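Putative uncharacterized protein PH1780 (Pyrococcus horikoshii, PDB 2YZQ) is of unknown function but is built of CBS domains and binds S-adenosylmethionine, perhaps as a regulatory ligand. Local coordinates at residues 111-114 with 115-119; 148-151 with 152-156; 219-222 with 223-227; 241-244 with 245-249. All coordinates share one frame; numbering follows the deposited sequence.

Interaction 1 (111-114 with 115-119); sequences DIIR and RYFAK
The last turns of helix 109-117, in a CBS domain, bring D111 beside R115 and then widen into a pi-type turn. The D111 carboxylate stacks on the R115 guanidinium, the two planes 12° apart, with D111 OD1 over the centre of one face, 3.3 Å from R115 CZ. No N-H of R115 points at that oxygen, so the salt bridge is one of charge alone, and R115 NH1 hydrogen-bonds instead to I6 O and T8 OG1. D111 OD1 also pairs with R114 NH2 at 3.5 Å, while D111 OD2 accepts from T108 N and R114 NE donates a hydrogen bond to G110 O. A leucine in place of D111 would probably leave R114 and R115 without the negative charge between them and T108 N without its acceptor. Beyond this network the backbone steps out of alpha register: F117 N reaches I112 O at 2.9 Å, nearly straight off the carbonyl, and A118 N reaches I113 O at 2.9 Å; Y116 N makes a weak bond to I112 O. The wider turn comes with apolar contacts to F117, whose CE2 lies 3.5 Å from I112 CG2. I113 CD1 meets the edge of the same ring, 3.6 Å from F117 CD2. Y123 meets F117 edge-to-face, and F117 also touches A244 of helix 240-250. The i+5 backbone bonds are the signature of a pi-type turn, here near the C-terminal end of a CBS-domain helix.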
loop_
_atom_site.group_PDB
_atom_site.type_symbol
_atom_site.label_atom_id
_atom_site.label_comp_id
_atom_site.label_asym_id
_atom_site.label_seq_id
_atom_site.Cartn_x
_atom_site.Cartn_y
_atom_site.Cartn_z
ATOM N N ASP A 111 -5.206 0.197 7.042
ATOM C CA ASP A 111 -6.036 -0.130 8.197
ATOM C C ASP A 111 -6.140 -1.635 8.382
ATOM O O ASP A 111 -6.071 -2.140 9.502
ATOM C CB ASP A 111 -7.454 0.430 8.044
ATOM C CG ASP A 111 -7.499 1.942 8.045
ATOM O OD1 ASP A 111 -6.724 2.571 8.796
ATOM O OD2 ASP A 111 -8.336 2.500 7.303
ATOM N N ILE A 112 -6.323 -2.355 7.281
ATOM C CA ILE A 112 -6.450 -3.801 7.356
ATOM C C ILE A 112 -5.157 -4.423 7.879
ATOM O O ILE A 112 -5.191 -5.323 8.706
ATOM C CB ILE A 112 -6.824 -4.391 5.979
ATOM C CG1 ILE A 112 -8.218 -3.889 5.583
ATOM C CG2 ILE A 112 -6.790 -5.914 6.033
ATOM C CD1 ILE A 112 -8.716 -4.393 4.250
ATOM N N ILE A 113 -4.020 -3.924 7.413
ATOM C CA ILE A 113 -2.733 -4.447 7.860
ATOM C C ILE A 113 -2.477 -4.171 9.345
ATOM O O ILE A 113 -2.207 -5.090 10.122
ATOM C CB ILE A 113 -1.565 -3.822 7.058
ATOM C CG1 ILE A 113 -1.699 -4.177 5.576
ATOM C CG2 ILE A 113 -0.226 -4.289 7.628
ATOM C CD1 ILE A 113 -1.800 -5.651 5.297
ATOM N N ARG A 114 -2.578 -2.904 9.726
ATOM C CA ARG A 114 -2.310 -2.476 11.097
ATOM C C ARG A 114 -3.331 -2.860 12.166
ATOM O O ARG A 114 -2.954 -3.243 13.277
ATOM C CB ARG A 114 -2.120 -0.956 11.121
ATOM C CG ARG A 114 -0.930 -0.466 10.308
ATOM C CD ARG A 114 -0.971 1.042 10.114
ATOM N NE ARG A 114 -2.094 1.444 9.269
ATOM C CZ ARG A 114 -2.307 2.685 8.843
ATOM N NH1 ARG A 114 -1.472 3.660 9.185
ATOM N NH2 ARG A 114 -3.349 2.953 8.068
ATOM N N ARG A 115 -4.613 -2.758 11.837
ATOM C CA ARG A 115 -5.667 -3.052 12.805
ATOM C C ARG A 115 -6.196 -4.475 12.784
ATOM O O ARG A 115 -6.805 -4.928 13.754
ATOM C CB ARG A 115 -6.836 -2.090 12.596
ATOM C CG ARG A 115 -6.465 -0.625 12.722
ATOM C CD ARG A 115 -7.599 0.280 12.250
ATOM N NE ARG A 115 -7.239 1.692 12.375
ATOM C CZ ARG A 115 -7.952 2.698 11.880
ATOM N NH1 ARG A 115 -9.075 2.461 11.214
ATOM N NH2 ARG A 115 -7.539 3.949 12.049
ATOM N N TYR A 116 -5.961 -5.187 11.689
ATOM C CA TYR A 116 -6.469 -6.543 11.569
ATOM C C TYR A 116 -5.397 -7.627 11.483
ATOM O O TYR A 116 -5.193 -8.380 12.436
ATOM C CB TYR A 116 -7.402 -6.616 10.358
ATOM C CG TYR A 116 -8.087 -7.945 10.173
ATOM C CD1 TYR A 116 -8.893 -8.484 11.175
ATOM C CD2 TYR A 116 -7.952 -8.656 8.981
ATOM C CE1 TYR A 116 -9.550 -9.696 10.995
ATOM C CE2 TYR A 116 -8.606 -9.865 8.791
ATOM C CZ TYR A 116 -9.403 -10.380 9.800
ATOM O OH TYR A 116 -10.057 -11.577 9.614
ATOM N N PHE A 117 -4.698 -7.714 10.355
ATOM C CA PHE A 117 -3.681 -8.751 10.217
ATOM C C PHE A 117 -2.623 -8.736 11.317
ATOM O O PHE A 117 -2.205 -9.787 11.795
ATOM C CB PHE A 117 -2.987 -8.661 8.848
ATOM C CG PHE A 117 -3.858 -9.079 7.689
ATOM C CD1 PHE A 117 -4.605 -10.252 7.745
ATOM C CD2 PHE A 117 -3.909 -8.310 6.533
ATOM C CE1 PHE A 117 -5.389 -10.653 6.661
ATOM C CE2 PHE A 117 -4.687 -8.702 5.445
ATOM C CZ PHE A 117 -5.428 -9.874 5.510
ATOM N N ALA A 118 -2.188 -7.548 11.720
ATOM C CA ALA A 118 -1.163 -7.431 12.753
ATOM C C ALA A 118 -1.672 -7.658 14.173
ATOM O O ALA A 118 -0.873 -7.813 15.097
ATOM C CB ALA A 118 -0.495 -6.066 12.667
ATOM N N LYS A 119 -2.990 -7.689 14.347
ATOM C CA LYS A 119 -3.573 -7.863 15.679
ATOM C C LYS A 119 -4.369 -9.144 15.899
ATOM O O LYS A 119 -4.492 -9.617 17.032
ATOM C CB LYS A 119 -4.469 -6.665 16.012
ATOM C CG LYS A 119 -3.752 -5.326 16.034
ATOM C CD LYS A 119 -2.696 -5.281 17.121
ATOM C CE LYS A 119 -1.987 -3.938 17.150
ATOM N NZ LYS A 119 -2.928 -2.815 17.417
#

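Interaction 2 (148-151 with 152-156); sequences ALKA and LLLSN
L154 folds back against K150 just where helix 145-153 gives out, and its side chain is worth following outward. L154 CB lies 3.7 Å from K150 O and almost as near A151 O. CG comes a little closer to the first of these, 3.5 Å from K150 O, because chi1 of -64° swings it to the side of its own backbone N, which is bonded to that carbonyl. At the tip, L154 CD1 stays near K150 O and also meets the aliphatic part of the lysine, 4.1 Å from K150 CE, the two side chains crossing at a slant. K150 gets there on a chain bent at chi2. The backbone frays in step: L153 N still donates to L149 O at 2.9 Å, but L154 N divides itself between K150 O, 3.1 Å away with an angle of 137°, and a weak bond to A151 O. S155 then turns its OG to S157 N. This helix is the crossover of the beta-alpha-beta unit made with strands 139-140 and 159-163. A151 and L152 rest on L160 of strand 159-163, A148 touches V223, and L149 packs on L178.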
loop_
_atom_site.group_PDB
_atom_site.type_symbol
_atom_site.label_atom_id
_atom_site.label_comp_id
_atom_site.label_asym_id
_atom_site.label_seq_id
_atom_site.Cartn_x
_atom_site.Cartn_y
_atom_site.Cartn_z
ATOM N N ALA A 148 15.748 5.192 -12.409
ATOM C CA ALA A 148 15.203 4.441 -11.286
ATOM C C ALA A 148 13.782 4.923 -11.019
ATOM O O ALA A 148 12.900 4.132 -10.690
ATOM C CB ALA A 148 16.072 4.639 -10.048
ATOM N N LEU A 149 13.562 6.226 -11.164
ATOM C CA LEU A 149 12.235 6.790 -10.945
ATOM C C LEU A 149 11.266 6.316 -12.022
ATOM O O LEU A 149 10.085 6.084 -11.751
ATOM C CB LEU A 149 12.299 8.319 -10.928
ATOM C CG LEU A 149 12.959 8.915 -9.686
ATOM C CD1 LEU A 149 12.989 10.432 -9.797
ATOM C CD2 LEU A 149 12.187 8.479 -8.448
ATOM N N LYS A 150 11.760 6.174 -13.247
ATOM C CA LYS A 150 10.908 5.702 -14.324
ATOM C C LYS A 150 10.437 4.294 -13.961
ATOM O O LYS A 150 9.279 3.945 -14.170
ATOM C CB LYS A 150 11.681 5.667 -15.645
ATOM C CG LYS A 150 10.828 5.264 -16.845
ATOM C CD LYS A 150 9.818 6.344 -17.204
ATOM C CE LYS A 150 8.964 5.922 -18.387
ATOM N NZ LYS A 150 8.109 7.037 -18.872
ATOM N N ALA A 151 11.342 3.485 -13.416
ATOM C CA ALA A 151 10.998 2.117 -13.025
ATOM C C ALA A 151 9.990 2.119 -11.880
ATOM O O ALA A 151 9.068 1.301 -11.847
ATOM C CB ALA A 151 12.250 1.355 -12.612
ATOM N N LEU A 152 10.184 3.030 -10.932
ATOM C CA LEU A 152 9.281 3.127 -9.793
ATOM C C LEU A 152 7.881 3.462 -10.288
ATOM O O LEU A 152 6.887 2.898 -9.817
ATOM C CB LEU A 152 9.763 4.210 -8.821
ATOM C CG LEU A 152 8.915 4.354 -7.556
ATOM C CD1 LEU A 152 8.896 3.035 -6.792
ATOM C CD2 LEU A 152 9.488 5.471 -6.687
ATOM N N LEU A 153 7.812 4.380 -11.247
ATOM C CA LEU A 153 6.548 4.799 -11.831
ATOM C C LEU A 153 5.834 3.624 -12.502
ATOM O O LEU A 153 4.602 3.551 -12.512
ATOM C CB LEU A 153 6.799 5.908 -12.855
ATOM C CG LEU A 153 5.604 6.420 -13.660
ATOM C CD1 LEU A 153 4.545 6.964 -12.717
ATOM C CD2 LEU A 153 6.068 7.504 -14.623
ATOM N N LEU A 154 6.613 2.698 -13.052
ATOM C CA LEU A 154 6.056 1.533 -13.742
ATOM C C LEU A 154 5.976 0.273 -12.882
ATOM O O LEU A 154 5.782 -0.829 -13.396
ATOM C CB LEU A 154 6.880 1.244 -15.000
ATOM C CG LEU A 154 6.821 2.352 -16.056
ATOM C CD1 LEU A 154 7.891 2.135 -17.110
ATOM C CD2 LEU A 154 5.433 2.373 -16.680
ATOM N N SER A 155 6.116 0.432 -11.570
ATOM C CA SER A 155 6.054 -0.709 -10.667
ATOM C C SER A 155 4.700 -0.798 -9.973
ATOM O O SER A 155 4.054 0.224 -9.739
ATOM C CB SER A 155 7.147 -0.595 -9.600
ATOM O OG SER A 155 7.038 -1.656 -8.663
ATOM N N ASN A 156 4.268 -2.014 -9.642
ATOM C CA ASN A 156 3.002 -2.173 -8.940
ATOM C C ASN A 156 3.253 -2.107 -7.436
ATOM O O ASN A 156 2.355 -2.345 -6.626
ATOM C CB ASN A 156 2.294 -3.490 -9.325
ATOM C CG ASN A 156 3.126 -4.727 -9.040
ATOM O OD1 ASN A 156 3.811 -4.817 -8.027
ATOM N ND2 ASN A 156 3.045 -5.705 -9.936
#

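Interaction 3 (219-222 with 223-227); sequences PNKP and VAEIM
The flat groups here are the P222 carbonyl and the E225 carboxylate. Above the plane of the carbonyl sits E225 N, 45° out of it and so away from the lone pairs, yet the bond from E225 N to P222 O is 3.0 Å long with a nearly straight N-H (160°). Close to the carboxylate lie K221 CB, 3.5 Å from E225 OE2, and P222 CD, 3.8 Å from that same OE2. Aliphatic carbons, not donors, thus meet the acid across this contact. E225 gets there with CG anti to its carbonyl carbon (chi1 -76°) and an extended chain beyond, which carries the carboxylate back across the preceding lysine and proline. E225 CB meanwhile stays 3.4 Å from P222 O, beside the backbone bond. K221, bent at chi2 and chi4, brings its ammonium only to 4.9 Å between NZ and E225 OE2. P222 leads into the 3-10 segment 223-225, and I226 N repeats the i+3 pattern on V223 O at 3.0 Å. Next to it V223 packs on V173, and N220 OD1 takes a hydrogen bond from K146 N, so the loop is fastened to helix 145-153. The chemistry implies a turn fixed by backbone bonding, over which the opposite charges of K221 and E225 probably attract each other mildly without forming an ion pair.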
loop_
_atom_site.group_PDB
_atom_site.type_symbol
_atom_site.label_atom_id
_atom_site.label_comp_id
_atom_site.label_asym_id
_atom_site.label_seq_id
_atom_site.Cartn_x
_atom_site.Cartn_y
_atom_site.Cartn_z
ATOM N N PRO A 219 22.577 16.380 -11.022
ATOM C CA PRO A 219 21.318 15.827 -10.512
ATOM C C PRO A 219 20.897 14.568 -11.262
ATOM O O PRO A 219 19.845 13.996 -10.927
ATOM C CB PRO A 219 20.319 16.962 -10.735
ATOM C CG PRO A 219 20.876 17.727 -11.887
ATOM C CD PRO A 219 22.366 17.551 -11.818
ATOM N N ASN A 220 21.837 13.715 -11.723
ATOM C CA ASN A 220 21.133 12.444 -11.849
ATOM C C ASN A 220 22.071 11.336 -11.371
ATOM O O ASN A 220 22.513 10.497 -12.152
ATOM C CB ASN A 220 20.736 12.232 -13.314
ATOM C CG ASN A 220 20.024 10.917 -13.548
ATOM O OD1 ASN A 220 19.192 10.497 -12.748
ATOM N ND2 ASN A 220 20.335 10.269 -14.665
ATOM N N LYS A 221 22.364 11.353 -10.075
ATOM C CA LYS A 221 23.270 10.389 -9.460
ATOM C C LYS A 221 22.662 9.004 -9.239
ATOM O O LYS A 221 21.449 8.821 -9.346
ATOM C CB LYS A 221 23.766 10.944 -8.121
ATOM C CG LYS A 221 24.458 12.296 -8.228
ATOM C CD LYS A 221 25.719 12.211 -9.073
ATOM C CE LYS A 221 26.397 13.566 -9.193
ATOM N NZ LYS A 221 26.726 14.150 -7.862
ATOM N N PRO A 222 23.512 8.008 -8.928
ATOM C CA PRO A 222 23.081 6.627 -8.684
ATOM C C PRO A 222 22.096 6.520 -7.519
ATOM O O PRO A 222 22.240 7.194 -6.499
ATOM C CB PRO A 222 24.394 5.903 -8.399
ATOM C CG PRO A 222 25.366 6.646 -9.250
ATOM C CD PRO A 222 24.983 8.083 -8.978
ATOM N N VAL A 223 21.098 5.660 -7.675
ATOM C CA VAL A 223 20.087 5.475 -6.648
ATOM C C VAL A 223 20.706 4.982 -5.336
ATOM O O VAL A 223 20.112 5.117 -4.269
ATOM C CB VAL A 223 18.988 4.489 -7.138
ATOM C CG1 VAL A 223 19.551 3.088 -7.251
ATOM C CG2 VAL A 223 17.792 4.527 -6.199
ATOM N N ALA A 224 21.910 4.426 -5.416
ATOM C CA ALA A 224 22.600 3.934 -4.233
ATOM C C ALA A 224 22.765 5.060 -3.208
ATOM O O ALA A 224 22.783 4.813 -2.002
ATOM C CB ALA A 224 23.970 3.379 -4.620
ATOM N N GLU A 225 22.869 6.293 -3.698
ATOM C CA GLU A 225 23.054 7.452 -2.828
ATOM C C GLU A 225 21.859 7.825 -1.948
ATOM O O GLU A 225 22.007 8.610 -1.013
ATOM C CB GLU A 225 23.475 8.672 -3.658
ATOM C CG GLU A 225 24.931 8.636 -4.110
ATOM C CD GLU A 225 25.351 9.897 -4.849
ATOM O OE1 GLU A 225 24.884 10.992 -4.472
ATOM O OE2 GLU A 225 26.159 9.797 -5.796
ATOM N N ILE A 226 20.681 7.280 -2.234
ATOM C CA ILE A 226 19.515 7.598 -1.412
ATOM C C ILE A 226 18.773 6.362 -0.914
ATOM O O ILE A 226 17.761 6.476 -0.229
ATOM C CB ILE A 226 18.496 8.482 -2.171
ATOM C CG1 ILE A 226 17.930 7.714 -3.368
ATOM C CG2 ILE A 226 19.155 9.783 -2.619
ATOM C CD1 ILE A 226 16.707 8.369 -3.991
ATOM N N MET A 227 19.286 5.182 -1.229
ATOM C CA MET A 227 18.605 3.956 -0.824
ATOM C C MET A 227 18.763 3.576 0.644
ATOM O O MET A 227 19.706 3.999 1.324
ATOM C CB MET A 227 19.081 2.789 -1.694
ATOM C CG MET A 227 20.479 2.284 -1.348
ATOM S SD MET A 227 20.951 0.902 -2.398
ATOM C CE MET A 227 22.536 0.446 -1.680
#

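Interaction 4 (241-244 with 245-249); sequences HEVA and LKMAK
H241 and L245 meet one turn apart on helix 240-250, a regular alpha helix of a CBS domain. The histidine has CG anti to its backbone N (chi1 176°), which tips the ring along the helix, and L245 CD2 lies over one face of it in a CH-pi contact, 3.4 Å from the ring centroid. That methyl also comes too close to H241 O in the model, so its exact place, and the detail of the CH-pi contact, is doubtful. With an alanine here the imidazole is gone, and L245 CD2 would probably lose the face it rests on and be freer to turn. On another side V243 and M247 run side by side: M247, extended beyond CG, ends with CE 3.7 Å from V243 CG1. Both reach L273, and M247 also packs on I113 of helix 109-117. E242 and K246 likewise point the same way, the glutamate stretched out and the lysine bent only at chi4, where its last bond turns. E242 OE2 comes 3.6 Å from K246 CE, but the salt bridge to NZ is long, at 3.9 Å. Two waters close the gap, each donating to E242 OE2 and accepting from K246 NZ; the nearer sits 2.7 Å from OE2 and 2.9 Å from NZ.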
loop_
_atom_site.group_PDB
_atom_site.type_symbol
_atom_site.label_atom_id
_atom_site.label_comp_id
_atom_site.label_asym_id
_atom_site.label_seq_id
_atom_site.Cartn_x
_atom_site.Cartn_y
_atom_site.Cartn_z
ATOM N N HIS A 241 0.705 -12.888 9.832
ATOM C CA HIS A 241 0.789 -12.143 11.076
ATOM C C HIS A 241 2.127 -11.425 11.205
ATOM O O HIS A 241 2.169 -10.212 11.403
ATOM C CB HIS A 241 0.599 -13.091 12.263
ATOM C CG HIS A 241 0.761 -12.432 13.596
ATOM N ND1 HIS A 241 -0.085 -11.442 14.047
ATOM C CD2 HIS A 241 1.670 -12.628 14.581
ATOM C CE1 HIS A 241 0.294 -11.059 15.253
ATOM N NE2 HIS A 241 1.356 -11.762 15.600
ATOM N N GLU A 242 3.227 -12.164 11.073
ATOM C CA GLU A 242 4.538 -11.544 11.209
ATOM C C GLU A 242 4.815 -10.493 10.138
ATOM O O GLU A 242 5.411 -9.458 10.424
ATOM C CB GLU A 242 5.652 -12.598 11.203
ATOM C CG GLU A 242 7.038 -11.971 11.315
ATOM C CD GLU A 242 8.135 -12.969 11.622
ATOM O OE1 GLU A 242 8.005 -14.152 11.243
ATOM O OE2 GLU A 242 9.142 -12.555 12.235
ATOM N N VAL A 243 4.393 -10.750 8.905
ATOM C CA VAL A 243 4.611 -9.773 7.846
ATOM C C VAL A 243 3.859 -8.484 8.191
ATOM O O VAL A 243 4.400 -7.385 8.066
ATOM C CB VAL A 243 4.130 -10.305 6.477
ATOM C CG1 VAL A 243 4.189 -9.193 5.439
ATOM C CG2 VAL A 243 5.017 -11.469 6.038
ATOM N N ALA A 244 2.615 -8.617 8.635
ATOM C CA ALA A 244 1.828 -7.441 8.990
ATOM C C ALA A 244 2.460 -6.714 10.174
ATOM O O ALA A 244 2.474 -5.483 10.221
ATOM C CB ALA A 244 0.397 -7.845 9.317
ATOM N N LEU A 245 2.978 -7.474 11.133
ATOM C CA LEU A 245 3.625 -6.876 12.294
ATOM C C LEU A 245 4.794 -6.008 11.850
ATOM O O LEU A 245 4.985 -4.903 12.363
ATOM C CB LEU A 245 4.119 -7.965 13.254
ATOM C CG LEU A 245 3.126 -8.467 14.305
ATOM C CD1 LEU A 245 3.004 -7.442 15.412
ATOM C CD2 LEU A 245 1.775 -8.723 13.668
ATOM N N LYS A 246 5.575 -6.508 10.895
ATOM C CA LYS A 246 6.723 -5.766 10.388
ATOM C C LYS A 246 6.278 -4.542 9.588
ATOM O O LYS A 246 6.867 -3.466 9.703
ATOM C CB LYS A 246 7.601 -6.672 9.516
ATOM C CG LYS A 246 8.273 -7.805 10.282
ATOM C CD LYS A 246 9.149 -8.647 9.359
ATOM C CE LYS A 246 9.853 -9.774 10.107
ATOM N NZ LYS A 246 10.852 -9.264 11.093
ATOM N N MET A 247 5.242 -4.703 8.773
ATOM C CA MET A 247 4.734 -3.587 7.984
ATOM C C MET A 247 4.269 -2.466 8.905
ATOM O O MET A 247 4.524 -1.290 8.644
ATOM C CB MET A 247 3.574 -4.040 7.093
ATOM C CG MET A 247 3.992 -4.994 5.983
ATOM S SD MET A 247 2.595 -5.507 4.965
ATOM C CE MET A 247 3.457 -6.119 3.513
ATOM N N ALA A 248 3.587 -2.835 9.986
ATOM C CA ALA A 248 3.093 -1.854 10.945
ATOM C C ALA A 248 4.233 -1.219 11.735
ATOM O O ALA A 248 4.292 0.001 11.894
ATOM C CB ALA A 248 2.102 -2.517 11.901
ATOM N N LYS A 249 5.140 -2.057 12.224
ATOM C CA LYS A 249 6.279 -1.600 13.016
ATOM C C LYS A 249 7.181 -0.605 12.289
ATOM O O LYS A 249 7.584 0.414 12.856
ATOM C CB LYS A 249 7.108 -2.808 13.461
ATOM C CG LYS A 249 8.386 -2.461 14.206
ATOM C CD LYS A 249 9.126 -3.719 14.635
ATOM C CE LYS A 249 8.272 -4.569 15.566
ATOM N NZ LYS A 249 8.986 -5.801 16.007
HETATM O O HOH W 1 11.773 -11.894 11.928
HETATM O O HOH W 2 9.161 -9.903 13.474
#

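From the N terminus the four contacts follow one another in series; each is a local turn of continuous chain, so none encloses a long loop, nests in another or crosses it. Interaction 1 lies in the last turns of helix 109-117, and interaction 4, far later in sequence, lies alongside it: their centres are about 8 Å apart, and F117 CB meets A244 CB at 3.5 Å, joining helices from two different CBS domains. Interactions 2 and 3 form the second pair, A148 CB touching V223 CB at 4.1 Å where the 219-227 loop comes back to helix 145-153. Interaction 1 lies across the chain's centre from both, its centre about 27 Å from that of interaction 2.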